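Side-chain contacts in peptidase, zinc-dependent (Methanocorpusculum labreanum, PDB 3LMC), which binds a zinc ion and an iron(III) ion and is probably a zinc-dependent metallopeptidase of family M54: residues Lys59-Met62 with Phe63-Met67; Leu78-Tyr81 with Asn82-His86; Ser121-Arg124 with Leu125-Glu128; Tyr133-Asp136 with Ser137-Ile140; Gly147-Glu150 with Ile151-Phe155. All coordinates share one frame; numbering follows the deposited sequence.

Interaction 1. Residues Lys59-Met62 with Phe63-Met67; sequences KLDM and FRRRM
D61 and the two arginines three and four residues further along helix 53-66 form a salt-bridge network in which each carboxylate oxygen has its own guanidinium partner. D61 CG is anti to the backbone N (chi1 167°) and so beside the carbonyl carbon, which brings the carboxylate to both arginines. D61 OD1 uses its anti lone pair to accept from R64 NH2 at 2.7 Å, the planes 69° apart. D61 OD2 is met by R65 NH1 at 3.1 Å, on the syn side but well out of the carboxylate plane, and lies at the edge of that guanidinium, in its plane. M62 CA lies over one face of the R65 guanidinium.

Backbone bonds fix the spacing beneath: R64 N donates to L60 O at 3.0 Å and R65 N to D61 O. Further out, R64 is gripped by L115 O through NH2, by E89 O and G116 O through NH1, and by N85 OD1 through NE, while L60 packs on I91, L93 and V117 of the sheet. One buried carboxylate thus faces two guanidinium groups, which is likely to favour its charged form and to offset part of the positive charge of R64.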
loop_
_atom_site.group_PDB
_atom_site.type_symbol
_atom_site.label_atom_id
_atom_site.label_comp_id
_atom_site.label_asym_id
_atom_site.label_seq_id
_atom_site.Cartn_x
_atom_site.Cartn_y
_atom_site.Cartn_z
ATOM N N LYS A 59 -1.898 13.674 -3.212
ATOM C CA LYS A 59 -2.015 13.616 -4.661
ATOM C C LYS A 59 -2.852 12.406 -5.109
ATOM O O LYS A 59 -3.597 12.486 -6.094
ATOM C CB LYS A 59 -0.624 13.551 -5.290
ATOM C CG LYS A 59 -0.623 13.694 -6.775
ATOM C CD LYS A 59 0.787 13.490 -7.345
ATOM C CE LYS A 59 0.825 13.772 -8.846
ATOM N NZ LYS A 59 2.213 13.689 -9.370
ATOM N N LEU A 60 -2.726 11.297 -4.381
ATOM C CA LEU A 60 -3.474 10.080 -4.693
ATOM C C LEU A 60 -4.978 10.282 -4.451
ATOM O O LEU A 60 -5.818 9.841 -5.242
ATOM C CB LEU A 60 -2.975 8.919 -3.836
ATOM C CG LEU A 60 -2.777 7.574 -4.529
ATOM C CD1 LEU A 60 -2.777 6.458 -3.488
ATOM C CD2 LEU A 60 -3.856 7.346 -5.571
ATOM N N ASP A 61 -5.320 10.936 -3.349
ATOM C CA ASP A 61 -6.717 11.279 -3.114
ATOM C C ASP A 61 -7.238 12.157 -4.263
ATOM O O ASP A 61 -8.297 11.901 -4.830
ATOM C CB ASP A 61 -6.886 11.991 -1.781
ATOM C CG ASP A 61 -8.256 12.634 -1.642
ATOM O OD1 ASP A 61 -9.270 11.905 -1.541
ATOM O OD2 ASP A 61 -8.318 13.873 -1.656
HETATM N N MSE A 62 -6.491 13.192 -4.615
HETATM C CA MSE A 62 -6.922 14.063 -5.708
HETATM C C MSE A 62 -7.135 13.300 -7.012
HETATM O O MSE A 62 -8.095 13.553 -7.741
HETATM C CB MSE A 62 -5.909 15.173 -5.934
HETATM C CG MSE A 62 -5.745 16.099 -4.748
HETATM SE SE MSE A 62 -4.738 17.647 -5.323
HETATM C CE MSE A 62 -5.449 17.745 -7.162
ATOM N N PHE A 63 -6.234 12.367 -7.305
ATOM C CA PHE A 63 -6.351 11.553 -8.508
ATOM C C PHE A 63 -7.635 10.712 -8.499
ATOM O O PHE A 63 -8.366 10.648 -9.495
ATOM C CB PHE A 63 -5.128 10.634 -8.657
ATOM C CG PHE A 63 -5.170 9.788 -9.876
ATOM C CD1 PHE A 63 -4.815 10.318 -11.114
ATOM C CD2 PHE A 63 -5.575 8.461 -9.800
ATOM C CE1 PHE A 63 -4.852 9.530 -12.262
ATOM C CE2 PHE A 63 -5.613 7.665 -10.944
ATOM C CZ PHE A 63 -5.252 8.204 -12.175
ATOM N N ARG A 64 -7.900 10.052 -7.381
ATOM C CA ARG A 64 -9.122 9.270 -7.266
ATOM C C ARG A 64 -10.357 10.144 -7.529
ATOM O O ARG A 64 -11.221 9.782 -8.326
ATOM C CB ARG A 64 -9.229 8.640 -5.880
ATOM C CG ARG A 64 -10.525 7.857 -5.640
ATOM C CD ARG A 64 -10.526 7.256 -4.226
ATOM N NE ARG A 64 -10.278 8.314 -3.260
ATOM C CZ ARG A 64 -9.642 8.153 -2.107
ATOM N NH1 ARG A 64 -9.214 6.950 -1.740
ATOM N NH2 ARG A 64 -9.448 9.202 -1.318
ATOM N N ARG A 65 -10.434 11.294 -6.868
ATOM C CA ARG A 65 -11.624 12.134 -6.994
ATOM C C ARG A 65 -11.816 12.595 -8.439
ATOM O O ARG A 65 -12.946 12.714 -8.923
ATOM C CB ARG A 65 -11.561 13.334 -6.053
ATOM C CG ARG A 65 -12.699 14.328 -6.265
ATOM C CD ARG A 65 -12.896 15.217 -5.054
ATOM N NE ARG A 65 -11.705 16.009 -4.748
ATOM C CZ ARG A 65 -10.774 15.657 -3.864
ATOM N NH1 ARG A 65 -10.880 14.514 -3.196
ATOM N NH2 ARG A 65 -9.732 16.452 -3.649
ATOM N N ARG A 66 -10.700 12.837 -9.122
ATOM C CA ARG A 66 -10.696 13.303 -10.507
ATOM C C ARG A 66 -10.988 12.151 -11.484
ATOM O O ARG A 66 -11.278 12.391 -12.656
ATOM C CB ARG A 66 -9.342 13.973 -10.815
ATOM C CG ARG A 66 -9.133 14.457 -12.241
ATOM C CD ARG A 66 -7.783 15.166 -12.405
ATOM N NE ARG A 66 -6.651 14.233 -12.427
ATOM C CZ ARG A 66 -6.017 13.848 -13.532
ATOM N NH1 ARG A 66 -6.386 14.323 -14.727
ATOM N NH2 ARG A 66 -5.001 12.996 -13.447
HETATM N N MSE A 67 -10.949 10.907 -11.001
HETATM C CA MSE A 67 -11.051 9.740 -11.896
HETATM C C MSE A 67 -12.204 8.767 -11.607
HETATM O O MSE A 67 -11.965 7.595 -11.333
HETATM C CB MSE A 67 -9.726 8.964 -11.920
HETATM C CG MSE A 67 -8.541 9.726 -12.518
HETATM SE SE MSE A 67 -8.817 10.236 -14.417
HETATM C CE MSE A 67 -8.493 8.538 -15.267
#

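Interaction 2. Residues Leu78-Tyr81 with Asn82-His86; sequences LEFY and NKFNH
F80 and F84, one helical turn apart on helix 78-88, form an edge-to-face aromatic pair, while the next i to i+4 pair, Y81 and N85, makes a CH-pi contact on the same helix. Two adjacent spacings of one α-helix therefore show two ways of using a ring face.

F84 can be followed outward. Its CB sits 3.4 Å from F80 O, the carbonyl that also accepts F84 N at 2.8 Å. CG stands anti to the carbonyl carbon (chi1 -56°), which turns the ring back toward the preceding turn. CD2 then comes down over the centre of the F80 ring, 3.7 Å from F80 CE1, and CE2 lies a little further off, above the same side of that ring. The ring centroids are 4.9 Å apart and the planes stand at 58°. K83 CB covers one face of the F84 ring.

Y81 offers its ring face to a methylene instead: N85 CB lies 3.8 Å from the ring centroid, almost on the ring normal. Y81 OH is hydrogen-bonded to R64 O, and P68 and F71 of helix 68-71 pack against the Y81 side chain, which thus joins this helix to helices 53-66 and 68-71.

The amide of N85 has work at both ends. OD1 accepts from R64 NE of helix 53-66. The other end turns back to its own helix: N85 ND2 donates to Y81 O at 3.0 Å, with that oxygen lying in the plane of the amide.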
loop_
_atom_site.group_PDB
_atom_site.type_symbol
_atom_site.label_atom_id
_atom_site.label_comp_id
_atom_site.label_asym_id
_atom_site.label_seq_id
_atom_site.Cartn_x
_atom_site.Cartn_y
_atom_site.Cartn_z
ATOM N N LEU A 78 -22.654 9.790 -9.144
ATOM C CA LEU A 78 -21.434 10.584 -9.342
ATOM C C LEU A 78 -21.218 11.648 -8.270
ATOM O O LEU A 78 -20.084 11.901 -7.850
ATOM C CB LEU A 78 -21.428 11.239 -10.726
ATOM C CG LEU A 78 -20.242 12.150 -11.031
ATOM C CD1 LEU A 78 -18.929 11.387 -10.808
ATOM C CD2 LEU A 78 -20.334 12.676 -12.465
ATOM N N GLU A 79 -22.306 12.271 -7.832
ATOM C CA GLU A 79 -22.225 13.289 -6.795
ATOM C C GLU A 79 -21.879 12.651 -5.451
ATOM O O GLU A 79 -21.121 13.224 -4.667
ATOM C CB GLU A 79 -23.540 14.070 -6.697
ATOM C CG GLU A 79 -23.380 15.499 -6.182
ATOM C CD GLU A 79 -24.689 16.284 -6.201
ATOM O OE1 GLU A 79 -25.766 15.662 -6.042
ATOM O OE2 GLU A 79 -24.640 17.523 -6.374
ATOM N N PHE A 80 -22.435 11.468 -5.189
ATOM C CA PHE A 80 -22.097 10.712 -3.986
ATOM C C PHE A 80 -20.592 10.380 -3.999
ATOM O O PHE A 80 -19.922 10.464 -2.976
ATOM C CB PHE A 80 -22.939 9.434 -3.914
ATOM C CG PHE A 80 -22.676 8.580 -2.692
ATOM C CD1 PHE A 80 -23.551 8.599 -1.616
ATOM C CD2 PHE A 80 -21.573 7.740 -2.630
ATOM C CE1 PHE A 80 -23.316 7.811 -0.495
ATOM C CE2 PHE A 80 -21.333 6.945 -1.509
ATOM C CZ PHE A 80 -22.194 6.979 -0.447
ATOM N N TYR A 81 -20.068 10.014 -5.165
ATOM C CA TYR A 81 -18.655 9.653 -5.308
ATOM C C TYR A 81 -17.752 10.855 -5.049
ATOM O O TYR A 81 -16.710 10.743 -4.381
ATOM C CB TYR A 81 -18.401 9.084 -6.704
ATOM C CG TYR A 81 -16.955 8.752 -7.016
ATOM C CD1 TYR A 81 -16.138 9.668 -7.669
ATOM C CD2 TYR A 81 -16.415 7.512 -6.687
ATOM C CE1 TYR A 81 -14.815 9.368 -7.974
ATOM C CE2 TYR A 81 -15.090 7.203 -6.992
ATOM C CZ TYR A 81 -14.298 8.134 -7.631
ATOM O OH TYR A 81 -12.984 7.834 -7.934
ATOM N N ASN A 82 -18.140 12.003 -5.597
ATOM C CA ASN A 82 -17.364 13.221 -5.399
ATOM C C ASN A 82 -17.205 13.540 -3.913
ATOM O O ASN A 82 -16.115 13.905 -3.476
ATOM C CB ASN A 82 -17.984 14.409 -6.143
ATOM C CG ASN A 82 -17.025 15.588 -6.259
ATOM O OD1 ASN A 82 -17.168 16.586 -5.552
ATOM N ND2 ASN A 82 -16.033 15.469 -7.147
ATOM N N LYS A 83 -18.280 13.384 -3.145
ATOM C CA LYS A 83 -18.237 13.681 -1.718
ATOM C C LYS A 83 -17.593 12.574 -0.904
ATOM O O LYS A 83 -16.906 12.839 0.081
ATOM C CB LYS A 83 -19.648 13.959 -1.174
ATOM C CG LYS A 83 -20.318 15.192 -1.781
ATOM C CD LYS A 83 -21.675 15.443 -1.151
ATOM C CE LYS A 83 -22.382 16.657 -1.755
ATOM N NZ LYS A 83 -21.959 17.961 -1.165
ATOM N N PHE A 84 -17.810 11.326 -1.299
ATOM C CA PHE A 84 -17.457 10.235 -0.401
ATOM C C PHE A 84 -16.464 9.195 -0.937
ATOM O O PHE A 84 -16.366 8.115 -0.362
ATOM C CB PHE A 84 -18.724 9.522 0.084
ATOM C CG PHE A 84 -19.733 10.435 0.750
ATOM C CD1 PHE A 84 -19.421 11.098 1.925
ATOM C CD2 PHE A 84 -21.002 10.591 0.211
ATOM C CE1 PHE A 84 -20.356 11.925 2.548
ATOM C CE2 PHE A 84 -21.959 11.421 0.836
ATOM C CZ PHE A 84 -21.632 12.085 1.993
ATOM N N ASN A 85 -15.745 9.502 -2.021
ATOM C CA ASN A 85 -14.831 8.523 -2.622
ATOM C C ASN A 85 -13.795 7.963 -1.636
ATOM O O ASN A 85 -13.428 6.791 -1.715
ATOM C CB ASN A 85 -14.140 9.064 -3.900
ATOM C CG ASN A 85 -13.305 10.320 -3.640
ATOM O OD1 ASN A 85 -12.153 10.236 -3.214
ATOM N ND2 ASN A 85 -13.889 11.490 -3.900
ATOM N N HIS A 86 -13.323 8.798 -0.715
ATOM C CA HIS A 86 -12.317 8.376 0.265
ATOM C C HIS A 86 -12.857 7.380 1.304
ATOM O O HIS A 86 -12.077 6.679 1.944
ATOM C CB HIS A 86 -11.716 9.598 0.977
ATOM C CG HIS A 86 -12.725 10.404 1.740
ATOM N ND1 HIS A 86 -13.677 11.186 1.121
ATOM C CD2 HIS A 86 -12.936 10.537 3.072
ATOM C CE1 HIS A 86 -14.422 11.778 2.037
ATOM N NE2 HIS A 86 -13.998 11.394 3.230
#

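Interaction 3. Residues Ser121-Arg124 with Leu125-Glu128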
loop_
_atom_site.group_PDB
_atom_site.type_symbol
_atom_site.label_atom_id
_atom_site.label_comp_id
_atom_site.label_asym_id
_atom_site.label_seq_id
_atom_site.Cartn_x
_atom_site.Cartn_y
_atom_site.Cartn_z
ATOM N N SER A 121 6.348 0.992 -0.976
ATOM C CA SER A 121 7.438 1.101 -1.928
ATOM C C SER A 121 8.303 -0.148 -1.876
ATOM O O SER A 121 8.863 -0.472 -0.826
ATOM C CB SER A 121 8.317 2.298 -1.612
ATOM O OG SER A 121 9.560 2.137 -2.282
ATOM N N PRO A 122 8.404 -0.863 -3.000
ATOM C CA PRO A 122 9.281 -2.036 -2.998
ATOM C C PRO A 122 10.762 -1.661 -3.053
ATOM O O PRO A 122 11.597 -2.569 -3.072
ATOM C CB PRO A 122 8.880 -2.772 -4.273
ATOM C CG PRO A 122 7.491 -2.296 -4.581
ATOM C CD PRO A 122 7.515 -0.848 -4.172
ATOM N N HIS A 123 11.093 -0.366 -3.051
ATOM C CA HIS A 123 12.498 0.034 -3.234
ATOM C C HIS A 123 13.442 -0.625 -2.238
ATOM O O HIS A 123 14.533 -1.039 -2.603
ATOM C CB HIS A 123 12.674 1.548 -3.174
ATOM C CG HIS A 123 14.024 2.008 -3.641
ATOM N ND1 HIS A 123 15.004 2.447 -2.776
ATOM C CD2 HIS A 123 14.565 2.065 -4.882
ATOM C CE1 HIS A 123 16.079 2.787 -3.464
ATOM N NE2 HIS A 123 15.842 2.560 -4.745
ATOM N N ARG A 124 13.029 -0.712 -0.976
ATOM C CA ARG A 124 13.842 -1.373 0.040
ATOM C C ARG A 124 13.368 -2.783 0.396
ATOM O O ARG A 124 13.896 -3.405 1.329
ATOM C CB ARG A 124 13.914 -0.508 1.289
ATOM C CG ARG A 124 14.685 0.792 1.039
ATOM C CD ARG A 124 14.775 1.636 2.288
ATOM N NE ARG A 124 15.254 2.980 1.991
ATOM C CZ ARG A 124 16.307 3.550 2.560
ATOM N NH1 ARG A 124 17.023 2.892 3.463
ATOM N NH2 ARG A 124 16.634 4.793 2.241
ATOM N N LEU A 125 12.376 -3.275 -0.344
ATOM C CA LEU A 125 11.857 -4.631 -0.160
ATOM C C LEU A 125 12.537 -5.603 -1.114
ATOM O O LEU A 125 12.708 -6.783 -0.796
ATOM C CB LEU A 125 10.336 -4.662 -0.384
ATOM C CG LEU A 125 9.547 -3.686 0.490
ATOM C CD1 LEU A 125 8.010 -3.826 0.312
ATOM C CD2 LEU A 125 9.941 -3.865 1.962
ATOM N N GLN A 126 12.927 -5.095 -2.281
ATOM C CA GLN A 126 13.633 -5.878 -3.279
ATOM C C GLN A 126 14.999 -6.363 -2.764
ATOM O O GLN A 126 15.763 -5.597 -2.163
ATOM C CB GLN A 126 13.798 -5.049 -4.566
ATOM C CG GLN A 126 14.566 -3.746 -4.372
ATOM C CD GLN A 126 14.858 -3.028 -5.687
ATOM O OE1 GLN A 126 14.740 -3.611 -6.776
ATOM N NE2 GLN A 126 15.249 -1.758 -5.592
ATOM N N ASN A 127 15.296 -7.638 -2.982
ATOM C CA ASN A 127 16.635 -8.164 -2.713
ATOM C C ASN A 127 17.741 -7.273 -3.308
ATOM O O ASN A 127 18.778 -7.051 -2.688
ATOM C CB ASN A 127 16.782 -9.576 -3.301
ATOM C CG ASN A 127 16.471 -10.684 -2.302
ATOM O OD1 ASN A 127 15.969 -10.443 -1.205
ATOM N ND2 ASN A 127 16.781 -11.923 -2.691
ATOM N N GLU A 128 17.531 -6.785 -4.526
ATOM C CA GLU A 128 18.563 -6.016 -5.216
ATOM C C GLU A 128 19.043 -4.782 -4.450
ATOM O O GLU A 128 20.190 -4.374 -4.600
ATOM C CB GLU A 128 18.102 -5.608 -6.610
ATOM C CG GLU A 128 17.893 -6.787 -7.552
ATOM C CD GLU A 128 16.458 -7.293 -7.524
ATOM O OE1 GLU A 128 15.830 -7.278 -6.442
ATOM O OE2 GLU A 128 15.951 -7.694 -8.591
#
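L125 forms the tight side of this turn, its branched end pressed back on the backbone of S121 and P122. L125 CG lies 3.5 Å from S121 O and CD1 3.6 Å from the same oxygen. L139 of helix 136-154, F108 of strand 106-112 and L173 and L176 of helix 173-178 also pack on L125.

The chain here is a compact turn leaving strand 117-120, opened by an ST turn in which H123 N donates to S121 OG at 3.0 Å; that hydroxyl is also hydrogen-bonded to G97 O. P122 O takes two donors: L125 N at 2.9 Å, from above the carbonyl plane, and Q126 N at 3.0 Å, slightly tilted from it.

The looser side is polar and partly exposed. Q126 has its CG between the backbone N and carbonyl carbon (chi1 59°), and the chain extends back across the turn, bringing NE2 to H123 O at 3.2 Å. The same nitrogen passes the H123 ring obliquely, 3.9 Å from CD2. A leucine in place of Q126, with no amide, would probably leave H123 O without this donor. The R124 guanidinium has other partners, a salt bridge with D98 and a cation-pi contact with F106.

Interaction 4. Residues Tyr133-Asp136 with Ser137-Ile140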
loop_
_atom_site.group_PDB
_atom_site.type_symbol
_atom_site.label_atom_id
_atom_site.label_comp_id
_atom_site.label_asym_id
_atom_site.label_seq_id
_atom_site.Cartn_x
_atom_site.Cartn_y
_atom_site.Cartn_z
ATOM N N TYR A 133 20.712 -11.114 -5.516
ATOM C CA TYR A 133 20.021 -11.501 -6.741
ATOM C C TYR A 133 18.512 -11.425 -6.557
ATOM O O TYR A 133 18.002 -11.688 -5.469
ATOM C CB TYR A 133 20.408 -12.931 -7.117
ATOM C CG TYR A 133 21.241 -13.035 -8.375
ATOM C CD1 TYR A 133 22.620 -12.887 -8.332
ATOM C CD2 TYR A 133 20.643 -13.281 -9.612
ATOM C CE1 TYR A 133 23.385 -12.974 -9.491
ATOM C CE2 TYR A 133 21.397 -13.375 -10.772
ATOM C CZ TYR A 133 22.766 -13.218 -10.703
ATOM O OH TYR A 133 23.519 -13.322 -11.850
ATOM N N ALA A 134 17.801 -11.077 -7.622
ATOM C CA ALA A 134 16.342 -11.049 -7.608
ATOM C C ALA A 134 15.721 -12.304 -6.970
ATOM O O ALA A 134 16.260 -13.404 -7.060
ATOM C CB ALA A 134 15.804 -10.859 -9.031
ATOM N N ASP A 135 14.567 -12.125 -6.328
ATOM C CA ASP A 135 13.822 -13.230 -5.752
ATOM C C ASP A 135 12.370 -12.750 -5.767
ATOM O O ASP A 135 11.927 -12.001 -4.879
ATOM C CB ASP A 135 14.326 -13.511 -4.325
ATOM C CG ASP A 135 13.609 -14.689 -3.654
ATOM O OD1 ASP A 135 12.524 -15.092 -4.134
ATOM O OD2 ASP A 135 14.129 -15.196 -2.630
ATOM N N ASP A 136 11.647 -13.146 -6.807
ATOM C CA ASP A 136 10.275 -12.698 -6.992
ATOM C C ASP A 136 9.360 -13.116 -5.846
ATOM O O ASP A 136 8.528 -12.328 -5.396
ATOM C CB ASP A 136 9.718 -13.208 -8.317
ATOM C CG ASP A 136 10.453 -12.634 -9.526
ATOM O OD1 ASP A 136 10.267 -13.178 -10.628
ATOM O OD2 ASP A 136 11.210 -11.645 -9.388
ATOM N N SER A 137 9.496 -14.353 -5.371
ATOM C CA SER A 137 8.641 -14.811 -4.274
ATOM C C SER A 137 8.863 -14.003 -3.001
ATOM O O SER A 137 7.908 -13.638 -2.321
ATOM C CB SER A 137 8.830 -16.304 -4.015
ATOM O OG SER A 137 8.580 -17.036 -5.204
ATOM N N ALA A 138 10.121 -13.724 -2.673
ATOM C CA ALA A 138 10.415 -12.882 -1.516
ATOM C C ALA A 138 9.770 -11.513 -1.681
ATOM O O ALA A 138 9.189 -10.992 -0.741
ATOM C CB ALA A 138 11.916 -12.727 -1.298
ATOM N N LEU A 139 9.873 -10.931 -2.874
ATOM C CA LEU A 139 9.354 -9.581 -3.063
ATOM C C LEU A 139 7.828 -9.541 -2.947
ATOM O O LEU A 139 7.279 -8.593 -2.381
ATOM C CB LEU A 139 9.794 -8.977 -4.397
ATOM C CG LEU A 139 9.350 -7.512 -4.567
ATOM C CD1 LEU A 139 9.717 -6.660 -3.335
ATOM C CD2 LEU A 139 9.918 -6.883 -5.862
ATOM N N ILE A 140 7.153 -10.553 -3.500
ATOM C CA ILE A 140 5.701 -10.705 -3.341
ATOM C C ILE A 140 5.348 -10.821 -1.853
ATOM O O ILE A 140 4.460 -10.122 -1.347
ATOM C CB ILE A 140 5.187 -11.964 -4.090
ATOM C CG1 ILE A 140 5.350 -11.804 -5.606
ATOM C CG2 ILE A 140 3.710 -12.255 -3.728
ATOM C CD1 ILE A 140 5.162 -13.107 -6.398
HETATM O O HOH W 1 11.347 -16.517 -6.633
#
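One face of the D135 carboxylate is taken up by A138, which meets it through both its backbone and its methyl. A138 N approaches OD1 from above the carboxylate plane, 69° out of it, at 3.1 Å and with an almost straight N-H...O line of 171°. A138 CB stands over that same face, 3.5 Å from D135 CG and 3.6 Å from D135 OD2. A chi1 of -179° sets CG beside the carbonyl carbon, and the carboxylate reaches over the first helical turn.

A water extends the reach of OD1: it donates to D135 OD1 at 3.1 Å and accepts from S137 N at 3.1 Å, serving a second amide indirectly. An alanine in place of D135 would probably leave A138 N without its side-chain acceptor and cost the bridging water one of its partners.

Regular helix bonding starts directly behind: L139 N donates to D135 O at 3.1 Å, in the carbonyl plane, and I140 N to D136 O at 2.9 Å. I140 packs onward against P18, V19 and E22 of helix 16-27. This is a classic aspartate N-cap, set at the start of helix 136-154, which further along carries two of the zinc-binding histidines.

Interaction 5. Residues Gly147-Glu150 with Ile151-Phe155. With ZN (zinc ion), chain C.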
loop_
_atom_site.group_PDB
_atom_site.type_symbol
_atom_site.label_atom_id
_atom_site.label_comp_id
_atom_site.label_asym_id
_atom_site.label_seq_id
_atom_site.Cartn_x
_atom_site.Cartn_y
_atom_site.Cartn_z
ATOM N N GLY A 147 1.810 -4.162 2.424
ATOM C CA GLY A 147 0.590 -3.662 1.810
ATOM C C GLY A 147 -0.659 -3.939 2.641
ATOM O O GLY A 147 -1.510 -3.066 2.791
ATOM N N ALA A 148 -0.787 -5.152 3.180
ATOM C CA ALA A 148 -1.948 -5.469 4.011
ATOM C C ALA A 148 -1.888 -4.670 5.313
ATOM O O ALA A 148 -2.917 -4.317 5.882
ATOM C CB ALA A 148 -2.045 -6.971 4.289
ATOM N N HIS A 149 -0.675 -4.384 5.772
ATOM C CA HIS A 149 -0.461 -3.550 6.953
ATOM C C HIS A 149 -1.045 -2.150 6.739
ATOM O O HIS A 149 -1.911 -1.713 7.485
ATOM C CB HIS A 149 1.039 -3.453 7.239
ATOM C CG HIS A 149 1.380 -2.536 8.369
ATOM N ND1 HIS A 149 1.627 -2.992 9.646
ATOM C CD2 HIS A 149 1.512 -1.190 8.417
ATOM C CE1 HIS A 149 1.889 -1.965 10.434
ATOM N NE2 HIS A 149 1.828 -0.863 9.713
ATOM N N GLU A 150 -0.567 -1.461 5.707
ATOM C CA GLU A 150 -1.049 -0.137 5.361
ATOM C C GLU A 150 -2.556 -0.110 5.158
ATOM O O GLU A 150 -3.213 0.805 5.633
ATOM C CB GLU A 150 -0.363 0.384 4.101
ATOM C CG GLU A 150 1.164 0.398 4.156
ATOM C CD GLU A 150 1.704 1.102 5.386
ATOM O OE1 GLU A 150 0.908 1.609 6.205
ATOM O OE2 GLU A 150 2.936 1.157 5.541
ATOM N N ILE A 151 -3.092 -1.106 4.454
ATOM C CA ILE A 151 -4.527 -1.188 4.193
ATOM C C ILE A 151 -5.335 -1.443 5.466
ATOM O O ILE A 151 -6.478 -0.996 5.591
ATOM C CB ILE A 151 -4.867 -2.293 3.175
ATOM C CG1 ILE A 151 -4.460 -1.849 1.759
ATOM C CG2 ILE A 151 -6.365 -2.568 3.199
ATOM C CD1 ILE A 151 -4.499 -2.990 0.714
ATOM N N GLY A 152 -4.745 -2.182 6.402
ATOM C CA GLY A 152 -5.366 -2.381 7.692
ATOM C C GLY A 152 -5.584 -1.040 8.370
ATOM O O GLY A 152 -6.662 -0.792 8.895
ATOM N N HIS A 153 -4.564 -0.176 8.358
ATOM C CA HIS A 153 -4.708 1.194 8.874
ATOM C C HIS A 153 -5.910 1.936 8.270
ATOM O O HIS A 153 -6.622 2.656 8.952
ATOM C CB HIS A 153 -3.472 2.020 8.552
ATOM C CG HIS A 153 -2.281 1.699 9.384
ATOM N ND1 HIS A 153 -2.347 1.543 10.751
ATOM C CD2 HIS A 153 -0.974 1.563 9.051
ATOM C CE1 HIS A 153 -1.137 1.296 11.220
ATOM N NE2 HIS A 153 -0.287 1.308 10.209
ATOM N N LEU A 154 -6.107 1.789 6.967
ATOM C CA LEU A 154 -7.236 2.439 6.313
ATOM C C LEU A 154 -8.576 1.987 6.927
ATOM O O LEU A 154 -9.594 2.685 6.831
ATOM C CB LEU A 154 -7.185 2.166 4.805
ATOM C CG LEU A 154 -6.542 3.258 3.940
ATOM C CD1 LEU A 154 -5.540 4.132 4.696
ATOM C CD2 LEU A 154 -5.948 2.687 2.671
ATOM N N PHE A 155 -8.576 0.826 7.574
ATOM C CA PHE A 155 -9.786 0.324 8.205
ATOM C C PHE A 155 -9.832 0.585 9.708
ATOM O O PHE A 155 -10.704 0.077 10.397
ATOM C CB PHE A 155 -9.979 -1.162 7.897
ATOM C CG PHE A 155 -10.463 -1.419 6.501
ATOM C CD1 PHE A 155 -11.824 -1.419 6.217
ATOM C CD2 PHE A 155 -9.561 -1.634 5.461
ATOM C CE1 PHE A 155 -12.272 -1.655 4.926
ATOM C CE2 PHE A 155 -9.999 -1.868 4.175
ATOM C CZ PHE A 155 -11.357 -1.881 3.903
HETATM ZN ZN ZN C . 1.916 1.263 10.257
HETATM O O HOH W 2 2.509 2.623 8.410
#
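H149 and H153, a turn apart on helix 136-154, both bind zinc through NE2, each at 2.2 Å, and with E150 between them make up the HExxH motif of zinc metallopeptidases. The rings stand almost perpendicular, planes 88° apart, and approach obliquely, so that their NE2 atoms converge on one metal. H159 supplies the third protein ligand and water 2 a further one, 2.4 Å from the zinc.

Every ring nitrogen of the helical pair has a partner. With NE2 given to the metal, H149 ND1 is hydrogen-bonded to I166 O and H153 ND1 to L157 O, second-shell carbonyls that fix how each imidazole is rotated. E150 is bent back on itself, chi1 -55° and chi2 -52°, which sets its carboxylate alongside the H153 ring, with OE1 at the ring edge and 3.4 Å from H153 CD2. Its position next to the metal-bound water is consistent with the general-base role this glutamate has in related HExxH enzymes.

The backbone amides are served in sequence: I151 N by G147 O, G152 N by A148 O, and H153 N by H149 O, this last donor lying in the carbonyl plane. Toward the end of the helix the bond from L154 N to E150 O is weak. The zinc-bound water also donates a hydrogen bond to E150 OE1, at 2.9 Å.

How the interactions relate
All five contacts are local, yet their chemistry follows their place in the fold. Interaction 5 is buried near the centre of the chain and is built on metal ligation; interaction 4, at the start of the same helix 136-154, is a surface cap served by water. Interactions 1, 2 and 3 are partly buried. The first two lie on neighbouring helices, 53-66 and 78-88, and touch directly, R64 being common to both; charge dominates one, aromatic faces the other. Interaction 3, in a loop, meets interaction 4 where N127 ND2 reaches Y133 O. Interactions 2 and 4 lie farthest apart, their centres about 38 Å from each other.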